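Local structure of putative cytoplasmic protein (Enterobacter cloacae, 4HFL) at residues 70-75 with 99-104. The protein is a type VI secretion effector of the Tae4 amidase family, which probably cleaves peptidoglycan peptides in rival bacteria and is inhibited by its immunity protein Tai4. Numbering follows the deposited sequence.
Sequences CGIPVP and IAFLPT
F101 reaches from helix 95-106 to P75 and I72 in the loop after helix 59-69, and is the only residue of 99-104 to touch segment 70-75. Packing is tightest at P75: CD lies 3.6 Å from both CZ and CE1 of F101, and P75 CG is 3.8 Å from CE1. The pyrrolidine approaches this CZ–CE1 corner of the ring obliquely. CG of F101 stands anti to the backbone N (chi1 179°), which carries the ring away from its helix and across to the loop. I72 is held more loosely, its CG2 branch 4.1 Å from CZ and CE2 of F101. The family belongs to the papain-like peptidase clan CA; here the contact joins the loop between helix 59-69 and strand 82-84 to helix 95-106, whose I99 and L102 touch strand 126-133 of the four-stranded sheet. The F101 ring also touches L67 and M92 and packs edge-to-face with Y80. On the outer side, the CB of exposed P73 points away from the helix, though its carbonyl O lies 4.4 Å from F101 CZ. T104, also exposed, ties back to its own helix: OG1 donates to F101 O at 2.6 Å, in the carbonyl plane on a lone pair, with a C=O...OG1 angle of 139°.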
# COMPACT_ATOMS: atom_id res chain seq x y z
N CYS A 70 2.27 11.94 4.21
CA CYS A 70 3.60 11.81 4.81
C CYS A 70 4.65 12.53 3.95
O CYS A 70 5.85 12.44 4.21
CB CYS A 70 3.98 10.34 4.99
SG CYS A 70 3.11 9.57 6.37
N GLY A 71 4.20 13.26 2.94
CA GLY A 71 5.09 14.13 2.18
C GLY A 71 5.70 13.48 0.95
O GLY A 71 6.75 13.94 0.49
N ILE A 72 5.07 12.41 0.45
CA ILE A 72 5.40 11.86 -0.86
C ILE A 72 4.14 12.00 -1.72
O ILE A 72 3.25 11.14 -1.70
CB ILE A 72 5.84 10.37 -0.77
CG1 ILE A 72 7.19 10.24 -0.04
CG2 ILE A 72 5.93 9.74 -2.17
CD1 ILE A 72 7.62 8.81 0.24
N PRO A 73 4.06 13.10 -2.49
CA PRO A 73 2.83 13.36 -3.24
C PRO A 73 2.71 12.40 -4.42
O PRO A 73 3.67 12.27 -5.19
CB PRO A 73 3.01 14.82 -3.71
CG PRO A 73 4.49 15.04 -3.74
CD PRO A 73 5.09 14.14 -2.67
N VAL A 74 1.58 11.71 -4.54
CA VAL A 74 1.36 10.81 -5.69
C VAL A 74 1.38 11.65 -6.97
O VAL A 74 0.61 12.61 -7.09
CB VAL A 74 0.04 10.02 -5.55
CG1 VAL A 74 -0.30 9.26 -6.84
CG2 VAL A 74 0.12 9.05 -4.36
N PRO A 75 2.26 11.29 -7.93
CA PRO A 75 2.55 12.14 -9.09
C PRO A 75 1.47 12.08 -10.17
O PRO A 75 0.59 11.22 -10.10
CB PRO A 75 3.85 11.53 -9.64
CG PRO A 75 3.72 10.07 -9.30
CD PRO A 75 2.99 10.01 -7.98
N ILE A 99 2.75 -0.73 -6.21
CA ILE A 99 3.89 -1.62 -6.11
C ILE A 99 5.06 -1.13 -6.97
O ILE A 99 6.20 -1.11 -6.51
CB ILE A 99 3.49 -3.09 -6.46
CG1 ILE A 99 2.63 -3.68 -5.33
CG2 ILE A 99 4.70 -3.94 -6.69
CD1 ILE A 99 2.11 -5.11 -5.60
N ALA A 100 4.78 -0.72 -8.20
CA ALA A 100 5.82 -0.15 -9.07
C ALA A 100 6.32 1.21 -8.57
O ALA A 100 7.50 1.53 -8.68
CB ALA A 100 5.30 -0.04 -10.50
N PHE A 101 5.41 2.00 -8.01
CA PHE A 101 5.72 3.34 -7.58
C PHE A 101 6.70 3.37 -6.41
O PHE A 101 7.61 4.20 -6.38
CB PHE A 101 4.45 4.07 -7.18
CG PHE A 101 4.67 5.47 -6.68
CD1 PHE A 101 5.38 6.39 -7.45
CD2 PHE A 101 4.15 5.88 -5.46
CE1 PHE A 101 5.57 7.70 -7.00
CE2 PHE A 101 4.33 7.19 -5.00
CZ PHE A 101 5.05 8.09 -5.77
N LEU A 102 6.50 2.48 -5.44
CA LEU A 102 7.29 2.54 -4.21
C LEU A 102 8.83 2.60 -4.36
O LEU A 102 9.48 3.45 -3.75
CB LEU A 102 6.84 1.44 -3.24
CG LEU A 102 5.49 1.80 -2.62
CD1 LEU A 102 4.84 0.60 -1.95
CD2 LEU A 102 5.70 2.93 -1.60
N PRO A 103 9.43 1.71 -5.17
CA PRO A 103 10.89 1.82 -5.26
C PRO A 103 11.38 3.12 -5.93
O PRO A 103 12.50 3.57 -5.65
CB PRO A 103 11.29 0.59 -6.10
CG PRO A 103 10.06 0.21 -6.85
CD PRO A 103 8.92 0.54 -5.91
N THR A 104 10.55 3.74 -6.76
CA THR A 104 10.98 4.96 -7.45
C THR A 104 11.11 6.13 -6.50
O THR A 104 11.75 7.12 -6.83
CB THR A 104 10.01 5.36 -8.58
OG1 THR A 104 8.81 5.89 -8.01
CG2 THR A 104 9.67 4.14 -9.44